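CofB (Escherichia coli, PDB 5AX6) forms the homotrimeric minor pilin of the CFA/III type IVb pilus of human enterotoxigenic E. coli and probably takes part in pilus assembly. Local coordinates at residues T42-E47 with I52-R57; I126-T131 with S137-V142; I15-G20 with S82-F87; T66-T69 with E73-N76. All blocks are in the same frame, centred on the assembly; numbering follows the deposited sequence. Where two conformers were deposited one is given.

Interaction 1 of 4, residues T42-E47 with I52-R57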
loop_
_atom_site.group_PDB
_atom_site.type_symbol
_atom_site.label_atom_id
_atom_site.label_comp_id
_atom_site.label_asym_id
_atom_site.label_seq_id
_atom_site.Cartn_x
_atom_site.Cartn_y
_atom_site.Cartn_z
ATOM N N THR A 42 19.038 -22.524 -16.753
ATOM C CA THR A 42 18.240 -23.713 -16.571
ATOM C C THR A 42 18.849 -24.545 -15.435
ATOM O O THR A 42 20.057 -24.778 -15.411
ATOM C CB THR A 42 18.177 -24.524 -17.864
ATOM O OG1 THR A 42 17.478 -23.758 -18.856
ATOM C CG2 THR A 42 17.458 -25.849 -17.637
ATOM N N ASN A 43 18.010 -24.975 -14.501
ATOM C CA ASN A 43 18.422 -25.930 -13.467
ATOM C C ASN A 43 19.103 -27.147 -14.116
ATOM O O ASN A 43 18.563 -27.731 -15.059
ATOM C CB ASN A 43 17.195 -26.356 -12.641
ATOM C CG ASN A 43 17.563 -27.109 -11.371
ATOM O OD1 ASN A 43 18.502 -27.908 -11.353
ATOM N ND2 ASN A 43 16.808 -26.861 -10.301
ATOM N N PRO A 44 20.295 -27.531 -13.626
ATOM C CA PRO A 44 20.971 -28.693 -14.220
ATOM C C PRO A 44 20.125 -29.965 -14.180
ATOM O O PRO A 44 20.368 -30.875 -14.970
ATOM C CB PRO A 44 22.241 -28.850 -13.356
ATOM C CG PRO A 44 21.955 -28.102 -12.099
ATOM C CD PRO A 44 21.099 -26.932 -12.549
ATOM N N LEU A 45 19.154 -30.033 -13.271
ATOM C CA LEU A 45 18.215 -31.152 -13.277
ATOM C C LEU A 45 17.564 -31.314 -14.644
ATOM O O LEU A 45 17.253 -32.426 -15.065
ATOM C CB LEU A 45 17.127 -30.950 -12.214
ATOM C CG LEU A 45 17.533 -31.011 -10.740
ATOM C CD1 LEU A 45 16.332 -30.672 -9.862
ATOM C CD2 LEU A 45 18.060 -32.387 -10.381
ATOM N N TYR A 46 17.354 -30.204 -15.347
ATOM C CA TYR A 46 16.491 -30.246 -16.525
ATOM C C TYR A 46 17.227 -29.982 -17.845
ATOM O O TYR A 46 16.615 -29.651 -18.868
ATOM C CB TYR A 46 15.336 -29.265 -16.318
ATOM C CG TYR A 46 14.626 -29.524 -15.011
ATOM C CD1 TYR A 46 14.024 -30.754 -14.764
ATOM C CD2 TYR A 46 14.579 -28.555 -14.010
ATOM C CE1 TYR A 46 13.384 -31.016 -13.549
ATOM C CE2 TYR A 46 13.941 -28.799 -12.797
ATOM C CZ TYR A 46 13.349 -30.029 -12.571
ATOM O OH TYR A 46 12.719 -30.276 -11.370
ATOM N N GLU A 47 18.537 -30.164 -17.809
ATOM C CA GLU A 47 19.377 -30.084 -18.998
ATOM C C GLU A 47 19.684 -31.469 -19.543
ATOM O O GLU A 47 20.146 -32.340 -18.808
ATOM C CB GLU A 47 20.680 -29.359 -18.681
ATOM C CG GLU A 47 20.527 -27.863 -18.526
ATOM C CD GLU A 47 20.144 -27.192 -19.833
ATOM O OE1 GLU A 47 21.055 -26.788 -20.586
ATOM O OE2 GLU A 47 18.929 -27.078 -20.113
ATOM N N ILE A 52 25.370 -37.214 -13.808
ATOM C CA ILE A 52 25.026 -37.660 -12.459
ATOM C C ILE A 52 25.383 -36.599 -11.419
ATOM O O ILE A 52 26.446 -35.992 -11.506
ATOM C CB ILE A 52 25.769 -38.976 -12.139
ATOM C CG1 ILE A 52 25.279 -40.090 -13.070
ATOM C CG2 ILE A 52 25.622 -39.351 -10.670
ATOM C CD1 ILE A 52 25.988 -41.428 -12.873
ATOM N N PRO A 53 24.512 -36.369 -10.414
ATOM C CA PRO A 53 23.224 -36.986 -10.092
ATOM C C PRO A 53 22.019 -36.223 -10.647
ATOM O O PRO A 53 20.878 -36.585 -10.353
ATOM C CB PRO A 53 23.206 -36.933 -8.574
ATOM C CG PRO A 53 23.845 -35.574 -8.284
ATOM C CD PRO A 53 24.919 -35.408 -9.366
ATOM N N TYR A 54 22.266 -35.167 -11.410
ATOM C CA TYR A 54 21.179 -34.300 -11.840
ATOM C C TYR A 54 20.218 -34.997 -12.774
ATOM O O TYR A 54 19.026 -34.702 -12.756
ATOM C CB TYR A 54 21.719 -33.069 -12.550
ATOM C CG TYR A 54 22.582 -32.198 -11.684
ATOM C CD1 TYR A 54 22.080 -31.639 -10.516
ATOM C CD2 TYR A 54 23.897 -31.919 -12.045
ATOM C CE1 TYR A 54 22.869 -30.808 -9.725
ATOM C CE2 TYR A 54 24.688 -31.092 -11.263
ATOM C CZ TYR A 54 24.175 -30.553 -10.108
ATOM O OH TYR A 54 24.963 -29.732 -9.319
ATOM N N ILE A 55 20.736 -35.888 -13.614
ATOM C CA ILE A 55 19.873 -36.561 -14.589
ATOM C C ILE A 55 19.239 -37.840 -14.049
ATOM O O ILE A 55 18.500 -38.509 -14.771
ATOM C CB ILE A 55 20.635 -36.927 -15.874
ATOM C CG1 ILE A 55 21.837 -37.816 -15.553
ATOM C CG2 ILE A 55 21.051 -35.677 -16.620
ATOM C CD1 ILE A 55 22.596 -38.275 -16.781
ATOM N N ASN A 56 19.538 -38.196 -12.804
ATOM C CA ASN A 56 18.970 -39.407 -12.213
ATOM C C ASN A 56 17.453 -39.311 -12.078
ATOM O O ASN A 56 16.948 -38.348 -11.511
ATOM C CB ASN A 56 19.579 -39.679 -10.833
ATOM C CG ASN A 56 21.032 -40.074 -10.901
ATOM O OD1 ASN A 56 21.769 -39.639 -11.789
ATOM N ND2 ASN A 56 21.454 -40.916 -9.967
ATOM N N ARG A 57 16.735 -40.315 -12.579
ATOM C CA ARG A 57 15.279 -40.408 -12.389
ATOM C C ARG A 57 14.851 -41.828 -12.092
ATOM O O ARG A 57 15.406 -42.776 -12.644
ATOM C CB ARG A 57 14.507 -39.944 -13.634
ATOM C CG ARG A 57 14.778 -38.511 -14.044
ATOM C CD ARG A 57 14.179 -37.540 -13.058
ATOM N NE ARG A 57 14.269 -36.208 -13.629
ATOM C CZ ARG A 57 15.364 -35.457 -13.579
ATOM N NH1 ARG A 57 16.451 -35.896 -12.948
ATOM N NH2 ARG A 57 15.369 -34.265 -14.160
#
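Y54 lays its ring against P44 where two turns of the long loop between strands 37-42 and 75-76 meet in the pilin domain. One is an Asx turn, in which N43 OD1 accepts the backbone N-H of L45; the other is a type I beta turn from P53 to N56, entered through a cis peptide at P53. The Y54 side chain can be followed outward from its CB, which lies 3.5 Å from P44 O. CG stands anti to the carbonyl carbon (chi1 -62°), and this brings the ring over the pyrrolidine. P44 CB is 3.7 Å from the centroid of the Y54 ring and 11° off its normal, a CH-pi contact over one face. Farther along, P44 CG reaches Y54 CE1 at 3.7 Å. L45 instead comes to the edge of the ring, its CD2 4.1 Å from Y54 CD1. At the tip, Y54 OH leaves this contact and hydrogen-bonds to F86 O.

R57 ties the two turns together. Its chain bends at chi2, and R57 NH2 donates to L45 O over 2.8 Å, approaching from above the plane of that carbonyl. NH1 is shared between Y54 O and N56 O, both lying in the guanidinium plane, while NH2 also bonds to S137 O. Several carbonyls thus fix the rotation of the group. The Y46 ring, its OH bonded to V25 O, stands 84° from the guanidinium plane, with Y46 CD1 at the guanidinium edge, 3.8 Å from R57 NH2.

Interaction 2 of 4, residues I126-T131 with S137-V142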
loop_
_atom_site.group_PDB
_atom_site.type_symbol
_atom_site.label_atom_id
_atom_site.label_comp_id
_atom_site.label_asym_id
_atom_site.label_seq_id
_atom_site.Cartn_x
_atom_site.Cartn_y
_atom_site.Cartn_z
ATOM N N ILE A 126 17.248 -40.720 -2.176
ATOM C CA ILE A 126 16.256 -39.824 -2.756
ATOM C C ILE A 126 15.905 -40.307 -4.145
ATOM O O ILE A 126 16.794 -40.658 -4.928
ATOM C CB ILE A 126 16.770 -38.375 -2.820
ATOM C CG1 ILE A 126 17.078 -37.867 -1.407
ATOM C CG2 ILE A 126 15.754 -37.464 -3.516
ATOM C CD1 ILE A 126 17.865 -36.549 -1.388
ATOM N N ASP A 127 14.605 -40.357 -4.441
ATOM C CA ASP A 127 14.120 -40.764 -5.757
ATOM C C ASP A 127 13.409 -39.591 -6.423
ATOM O O ASP A 127 12.399 -39.135 -5.902
ATOM C CB ASP A 127 13.131 -41.951 -5.660
ATOM C CG ASP A 127 13.777 -43.246 -5.154
ATOM O OD1 ASP A 127 14.976 -43.233 -4.806
ATOM O OD2 ASP A 127 13.064 -44.283 -5.087
ATOM N N PHE A 128 13.930 -39.122 -7.558
ATOM C CA PHE A 128 13.271 -38.099 -8.377
ATOM C C PHE A 128 12.393 -38.807 -9.402
ATOM O O PHE A 128 12.900 -39.304 -10.414
ATOM C CB PHE A 128 14.280 -37.212 -9.119
ATOM C CG PHE A 128 15.060 -36.272 -8.236
ATOM C CD1 PHE A 128 14.557 -35.839 -7.023
ATOM C CD2 PHE A 128 16.297 -35.801 -8.651
ATOM C CE1 PHE A 128 15.291 -34.959 -6.220
ATOM C CE2 PHE A 128 17.031 -34.925 -7.858
ATOM C CZ PHE A 128 16.527 -34.511 -6.646
ATOM N N VAL A 129 11.090 -38.861 -9.146
ATOM C CA VAL A 129 10.176 -39.608 -10.015
ATOM C C VAL A 129 9.849 -38.814 -11.286
ATOM O O VAL A 129 9.255 -37.741 -11.213
ATOM C CB VAL A 129 8.883 -39.965 -9.257
ATOM C CG1 VAL A 129 7.919 -40.750 -10.151
ATOM C CG2 VAL A 129 9.217 -40.770 -7.989
ATOM N N ALA A 130 10.252 -39.336 -12.442
ATOM C CA ALA A 130 10.106 -38.612 -13.710
ATOM C C ALA A 130 8.703 -38.705 -14.260
ATOM O O ALA A 130 8.066 -39.755 -14.178
ATOM C CB ALA A 130 11.085 -39.123 -14.735
ATOM N N THR A 131 8.240 -37.604 -14.843
ATOM C CA THR A 131 6.937 -37.568 -15.484
ATOM C C THR A 131 6.963 -38.303 -16.828
ATOM O O THR A 131 5.934 -38.799 -17.281
ATOM C CB THR A 131 6.455 -36.119 -15.687
ATOM O OG1 THR A 131 6.450 -35.445 -14.423
ATOM C CG2 THR A 131 5.045 -36.098 -16.263
ATOM N N SER A 137 13.944 -35.061 -17.707
ATOM C CA SER A 137 12.495 -35.006 -17.550
ATOM C C SER A 137 12.057 -34.208 -16.327
ATOM O O SER A 137 12.770 -34.162 -15.330
ATOM C CB SER A 137 11.933 -36.420 -17.442
ATOM O OG SER A 137 10.568 -36.393 -17.076
ATOM N N ALA A 138 10.873 -33.603 -16.404
ATOM C CA ALA A 138 10.271 -32.957 -15.235
ATOM C C ALA A 138 10.059 -33.988 -14.139
ATOM O O ALA A 138 9.936 -35.183 -14.408
ATOM C CB ALA A 138 8.950 -32.290 -15.601
ATOM N N ILE A 139 10.025 -33.522 -12.901
ATOM C CA ILE A 139 9.915 -34.397 -11.748
ATOM C C ILE A 139 8.556 -34.197 -11.090
ATOM O O ILE A 139 8.224 -33.081 -10.666
ATOM C CB ILE A 139 11.047 -34.113 -10.734
ATOM C CG1 ILE A 139 12.414 -34.473 -11.344
ATOM C CG2 ILE A 139 10.798 -34.859 -9.429
ATOM C CD1 ILE A 139 13.619 -33.847 -10.592
ATOM N N GLU A 140 7.761 -35.256 -11.004
ATOM C CA GLU A 140 6.401 -35.094 -10.501
ATOM C C GLU A 140 6.257 -35.519 -9.059
ATOM O O GLU A 140 5.226 -35.274 -8.420
ATOM C CB GLU A 140 5.405 -35.871 -11.374
ATOM C CG GLU A 140 5.509 -37.378 -11.293
ATOM C CD GLU A 140 4.477 -38.063 -12.186
ATOM O OE1 GLU A 140 4.399 -37.712 -13.384
ATOM O OE2 GLU A 140 3.732 -38.933 -11.685
ATOM N N ARG A 141 7.285 -36.165 -8.530
ATOM C CA ARG A 141 7.258 -36.553 -7.128
ATOM C C ARG A 141 8.681 -36.713 -6.623
ATOM O O ARG A 141 9.540 -37.179 -7.370
ATOM C CB ARG A 141 6.480 -37.867 -6.932
ATOM C CG ARG A 141 6.047 -38.099 -5.486
ATOM C CD ARG A 141 5.246 -39.382 -5.339
ATOM N NE ARG A 141 6.082 -40.581 -5.390
ATOM C CZ ARG A 141 5.943 -41.558 -6.283
ATOM N NH1 ARG A 141 5.016 -41.479 -7.230
ATOM N NH2 ARG A 141 6.742 -42.614 -6.233
ATOM N N VAL A 142 8.924 -36.331 -5.371
ATOM C CA VAL A 142 10.226 -36.574 -4.755
ATOM C C VAL A 142 10.043 -37.478 -3.551
ATOM O O VAL A 142 9.337 -37.130 -2.607
ATOM C CB VAL A 142 10.929 -35.259 -4.313
ATOM C CG1 VAL A 142 12.331 -35.563 -3.780
ATOM C CG2 VAL A 142 11.004 -34.271 -5.472
#
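F128 and V142 run alongside each other on one face of the antiparallel beta hairpin formed by strands 121-130 and 139-148 of the pilin sheet. They make a non-hydrogen-bonded pair, and V142 CG1 meets the F128 ring at its edge, 3.9 Å from CE1. I139 crosses the same phenylalanine at a slant, its CD1 3.7 Å from F128 CG, an off-centre CH-pi contact. V25 of helix 4-25 touches F128, I139 and V142, so this face of the hairpin belongs to the helix-sheet core.

V129 and R141 point to the other face. The valine sets CG2 over one face of the guanidinium, 3.6 Å from R141 NH2 and displaced toward the rim. R141 turns its polar end to D143, with which it forms a salt bridge. At E140 the chain turns a corner; there E140 N bonds to V129 O at 2.9 Å. The E140 side chain takes the crowded chi1 of 69°, then runs extended across T131, bringing OE1 3.4 Å from T131 CG2. With an alanine here the carboxylate lying across T131 would be gone, and the threonine side chain would probably be freer to turn. The last backbone rung before the connecting loop runs from T131 N to A138 O, 3.0 Å.

Interaction 3 of 4, residues I15-G20 with S82-F87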
loop_
_atom_site.group_PDB
_atom_site.type_symbol
_atom_site.label_atom_id
_atom_site.label_comp_id
_atom_site.label_asym_id
_atom_site.label_seq_id
_atom_site.Cartn_x
_atom_site.Cartn_y
_atom_site.Cartn_z
ATOM N N ILE A 15 13.117 -32.318 7.961
ATOM C CA ILE A 15 12.194 -31.528 7.155
ATOM C C ILE A 15 12.893 -30.355 6.464
ATOM O O ILE A 15 12.553 -29.993 5.337
ATOM C CB ILE A 15 11.035 -30.988 8.004
ATOM C CG1 ILE A 15 10.060 -32.113 8.346
ATOM C CG2 ILE A 15 10.328 -29.841 7.294
ATOM C CD1 ILE A 15 9.957 -33.177 7.286
ATOM N N SER A 16 13.872 -29.753 7.125
ATOM C CA SER A 16 14.598 -28.655 6.497
ATOM C C SER A 16 15.351 -29.130 5.263
ATOM O O SER A 16 15.360 -28.440 4.238
ATOM C CB SER A 16 15.579 -28.003 7.466
ATOM O OG SER A 16 16.169 -26.872 6.849
ATOM N N GLU A 17 15.982 -30.295 5.367
ATOM C CA GLU A 17 16.691 -30.900 4.246
ATOM C C GLU A 17 15.707 -31.185 3.118
ATOM O O GLU A 17 15.930 -30.821 1.964
ATOM C CB GLU A 17 17.389 -32.200 4.673
ATOM C CG GLU A 17 18.509 -32.042 5.701
ATOM C CD GLU A 17 19.831 -31.602 5.086
ATOM O OE1 GLU A 17 20.623 -32.479 4.661
ATOM O OE2 GLU A 17 20.086 -30.376 5.037
ATOM N N ILE A 18 14.618 -31.852 3.473
ATOM C CA ILE A 18 13.577 -32.221 2.511
ATOM C C ILE A 18 13.014 -30.992 1.795
ATOM O O ILE A 18 12.956 -30.963 0.568
ATOM C CB ILE A 18 12.458 -33.009 3.224
ATOM C CG1 ILE A 18 12.947 -34.435 3.529
ATOM C CG2 ILE A 18 11.182 -33.026 2.401
ATOM C CD1 ILE A 18 12.077 -35.166 4.544
ATOM N N ALA A 19 12.639 -29.961 2.550
ATOM C CA ALA A 19 12.040 -28.771 1.948
ATOM C C ALA A 19 13.008 -28.088 0.989
ATOM O O ALA A 19 12.608 -27.577 -0.063
ATOM C CB ALA A 19 11.593 -27.778 3.033
ATOM N N GLY A 20 14.283 -28.063 1.359
ATOM C CA GLY A 20 15.290 -27.443 0.514
ATOM C C GLY A 20 15.510 -28.178 -0.793
ATOM O O GLY A 20 15.610 -27.556 -1.858
ATOM N N SER A 82 29.006 -38.488 -2.239
ATOM C CA SER A 82 29.487 -37.139 -2.522
ATOM C C SER A 82 28.330 -36.258 -2.958
ATOM O O SER A 82 28.504 -35.073 -3.271
ATOM C CB SER A 82 30.564 -37.173 -3.606
ATOM O OG SER A 82 31.601 -38.072 -3.256
ATOM N N THR A 83 27.143 -36.847 -2.937
ATOM C CA THR A 83 25.958 -36.249 -3.539
ATOM C C THR A 83 25.652 -34.842 -3.048
ATOM O O THR A 83 25.152 -34.019 -3.814
ATOM C CB THR A 83 24.738 -37.141 -3.292
ATOM O OG1 THR A 83 24.987 -38.412 -3.904
ATOM C CG2 THR A 83 23.490 -36.521 -3.927
ATOM N N ARG A 84 25.961 -34.548 -1.785
ATOM C CA ARG A 84 25.598 -33.239 -1.249
ATOM C C ARG A 84 26.252 -32.089 -2.009
ATOM O O ARG A 84 25.674 -31.001 -2.114
ATOM C CB ARG A 84 25.944 -33.136 0.247
ATOM C CG ARG A 84 25.205 -31.978 0.917
ATOM C CD ARG A 84 25.519 -31.820 2.413
ATOM N NE ARG A 84 24.655 -30.800 3.015
ATOM C CZ ARG A 84 23.458 -31.049 3.529
ATOM N NH1 ARG A 84 22.988 -32.291 3.537
ATOM N NH2 ARG A 84 22.735 -30.061 4.037
ATOM N N ILE A 85 27.442 -32.312 -2.557
ATOM C CA ILE A 85 28.142 -31.220 -3.233
ATOM C C ILE A 85 27.387 -30.701 -4.451
ATOM O O ILE A 85 27.507 -29.532 -4.800
ATOM C CB ILE A 85 29.572 -31.627 -3.659
ATOM C CG1 ILE A 85 29.547 -32.549 -4.872
ATOM C CG2 ILE A 85 30.325 -32.266 -2.477
ATOM C CD1 ILE A 85 30.915 -32.771 -5.489
ATOM N N PHE A 86 26.575 -31.545 -5.077
ATOM C CA PHE A 86 25.847 -31.101 -6.270
ATOM C C PHE A 86 24.586 -30.293 -5.953
ATOM O O PHE A 86 24.010 -29.661 -6.840
ATOM C CB PHE A 86 25.506 -32.327 -7.127
ATOM C CG PHE A 86 26.725 -33.097 -7.532
ATOM C CD1 PHE A 86 27.504 -32.660 -8.590
ATOM C CD2 PHE A 86 27.140 -34.218 -6.811
ATOM C CE1 PHE A 86 28.651 -33.345 -8.956
ATOM C CE2 PHE A 86 28.294 -34.906 -7.184
ATOM C CZ PHE A 86 29.045 -34.464 -8.248
ATOM N N PHE A 87 24.168 -30.309 -4.694
ATOM C CA PHE A 87 22.987 -29.562 -4.274
ATOM C C PHE A 87 23.340 -28.437 -3.314
ATOM O O PHE A 87 22.459 -27.856 -2.673
ATOM C CB PHE A 87 21.979 -30.502 -3.632
ATOM C CG PHE A 87 21.470 -31.530 -4.582
ATOM C CD1 PHE A 87 20.428 -31.223 -5.446
ATOM C CD2 PHE A 87 22.063 -32.782 -4.650
ATOM C CE1 PHE A 87 19.965 -32.159 -6.355
ATOM C CE2 PHE A 87 21.611 -33.731 -5.550
ATOM C CZ PHE A 87 20.556 -33.419 -6.413
#
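R84 NH1 donates to E17 OE1 over just 2.6 Å, the shorter of two parallel bonds in a salt bridge. The second runs from R84 NH2 to E17 OE2 at 2.8 Å. Arginine and glutamate meet end-on: each terminal nitrogen takes one oxygen, and each oxygen uses its syn lone pair. The carboxylate and guanidinium planes are only 6° apart, and both bonds are close to linear, with an N-H...acceptor angle of 168° at the shorter one. Such paired, flat bonding would be expected to favour the ionised carboxylate.

The two side chains come from well-separated supports. E17 belongs to helix 4-25, the N-terminal helix that in the pilin fold packs against an antiparallel sheet; one residue on, I18 faces L225 and I227 of that sheet. R84 belongs to 82-87, a turn-like run between strands 75-76 and 121-130 in which F87 N bonds to R84 O at 3.1 Å. The arginine leaves it extended from CG to NE, whereas the glutamate bends at chi2 (-81°), and the two chains cross at about a right angle.

P113 and I123 pack on E17. On the arginine, NH2 has a second acceptor in P109 O, and NE makes a weak bond to the backbone O of C110, the cysteine that is disulfide-bonded to C92.

Interaction 4 of 4, residues T66-T69 with E73-N76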
loop_
_atom_site.group_PDB
_atom_site.type_symbol
_atom_site.label_atom_id
_atom_site.label_comp_id
_atom_site.label_asym_id
_atom_site.label_seq_id
_atom_site.Cartn_x
_atom_site.Cartn_y
_atom_site.Cartn_z
ATOM N N THR A 66 6.949 -50.880 -8.124
ATOM C CA THR A 66 8.285 -51.243 -7.664
ATOM C C THR A 66 9.246 -50.060 -7.648
ATOM O O THR A 66 9.370 -49.350 -8.645
ATOM C CB THR A 66 8.910 -52.307 -8.560
ATOM O OG1 THR A 66 7.920 -53.283 -8.903
ATOM C CG2 THR A 66 10.096 -52.963 -7.845
ATOM N N MET A 67 9.943 -49.890 -6.531
ATOM C CA MET A 67 10.974 -48.865 -6.402
ATOM C C MET A 67 12.209 -49.271 -7.187
ATOM O O MET A 67 12.517 -50.464 -7.294
ATOM C CB MET A 67 11.334 -48.653 -4.929
ATOM C CG MET A 67 10.221 -48.032 -4.092
ATOM S SD MET A 67 10.668 -47.973 -2.334
ATOM C CE MET A 67 12.137 -46.963 -2.418
ATOM N N SER A 68 12.922 -48.291 -7.725
ATOM C CA SER A 68 14.136 -48.567 -8.494
ATOM C C SER A 68 15.194 -49.321 -7.680
ATOM O O SER A 68 15.293 -49.147 -6.470
ATOM C CB SER A 68 14.732 -47.261 -9.011
ATOM O OG SER A 68 15.918 -47.506 -9.739
ATOM N N THR A 69 15.986 -50.150 -8.356
ATOM C CA THR A 69 17.107 -50.843 -7.722
ATOM C C THR A 69 18.421 -50.401 -8.338
ATOM O O THR A 69 19.468 -50.986 -8.080
ATOM C CB THR A 69 17.000 -52.367 -7.882
ATOM O OG1 THR A 69 16.992 -52.686 -9.282
ATOM C CG2 THR A 69 15.729 -52.896 -7.227
ATOM N N GLU A 73 19.563 -44.452 -11.167
ATOM C CA GLU A 73 18.185 -43.958 -11.188
ATOM C C GLU A 73 17.852 -43.263 -9.876
ATOM O O GLU A 73 17.485 -42.094 -9.867
ATOM C CB GLU A 73 17.199 -45.105 -11.464
ATOM C CG GLU A 73 17.406 -45.703 -12.850
ATOM C CD GLU A 73 16.521 -46.902 -13.128
ATOM O OE1 GLU A 73 15.834 -47.382 -12.193
ATOM O OE2 GLU A 73 16.539 -47.372 -14.286
ATOM N N PHE A 74 17.994 -43.970 -8.760
ATOM C CA PHE A 74 17.841 -43.289 -7.484
ATOM C C PHE A 74 19.117 -42.521 -7.167
ATOM O O PHE A 74 20.139 -42.665 -7.847
ATOM C CB PHE A 74 17.470 -44.258 -6.353
ATOM C CG PHE A 74 18.529 -45.269 -6.016
ATOM C CD1 PHE A 74 19.610 -44.931 -5.211
ATOM C CD2 PHE A 74 18.417 -46.582 -6.459
ATOM C CE1 PHE A 74 20.576 -45.883 -4.872
ATOM C CE2 PHE A 74 19.373 -47.541 -6.122
ATOM C CZ PHE A 74 20.452 -47.191 -5.330
ATOM N N ILE A 75 19.051 -41.698 -6.134
ATOM C CA ILE A 75 20.199 -40.906 -5.716
ATOM C C ILE A 75 20.608 -41.325 -4.309
ATOM O O ILE A 75 19.842 -41.177 -3.358
ATOM C CB ILE A 75 19.870 -39.404 -5.760
ATOM C CG1 ILE A 75 19.633 -38.982 -7.214
ATOM C CG2 ILE A 75 21.001 -38.566 -5.143
ATOM C CD1 ILE A 75 19.177 -37.520 -7.345
ATOM N N ASN A 76 21.807 -41.870 -4.170
ATOM C CA ASN A 76 22.263 -42.281 -2.851
ATOM C C ASN A 76 22.570 -41.032 -2.035
ATOM O O ASN A 76 23.068 -40.044 -2.574
ATOM C CB ASN A 76 23.489 -43.193 -2.960
ATOM C CG ASN A 76 23.677 -44.061 -1.739
ATOM O OD1 ASN A 76 22.957 -43.929 -0.745
ATOM N ND2 ASN A 76 24.653 -44.955 -1.799
#
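The F74 ring is met at its edge by the backbone of T69, whose carbonyl carbon C lies nearly in the ring plane, 3.7 Å from F74 CE2. S68 O approaches obliquely, 4.0 Å from F74 CD2. R125, on strand 121-130, engages the ring in a cation-pi interaction, and the same arginine hydrogen-bonds to S68 O through NH2. The contact thus closes a short loop that leads into strand 75-76, an outermost strand of the antiparallel pilin sheet within this chain. F74 holds CG between its backbone N and carbonyl carbon (chi1 65°), and this sets the CE2 corner of the ring against T69.

The polar half of the contact is one bond across the loop. S68 OG donates to E73 OE1 at 2.5 Å, so short that the exact length is doubtful. It also accepts from the backbone N of N70, two residues on, as in an ST turn. The serine hydroxyl thus gives to E73 and receives from N70. E73 runs extended beyond CG, but its last torsion, chi3 -8°, turns OE1 back to the side of its CB. With a leucine in its place there is no carboxylate, and the S68 hydroxyl would probably be left without this acceptor and less firmly fixed in its rotation. Behind the carboxylate, E73 CB also lies 3.2 Å from S68 OG.

How the interactions relate
All four contacts lie within the pilin domain, their centres 11 to 17 Å apart. Interaction 3 opens first, in the N-terminal helix, and closes at 82-87; interactions 1 and 4 follow one another inside that loop, and interaction 2 comes after it. Interactions 2 and 4 share the antiparallel sheet, where strands 75-76 and 121-130 are neighbours joined by I126 O and I75 N. Interaction 1 reaches interaction 4 through N56 and F74, while T83 links 82-87 to N76. The long, mostly irregular connection between strands 37-42 and 121-130, interrupted by strand 75-76, is thus fastened to the helix, to the sheet edge and to itself.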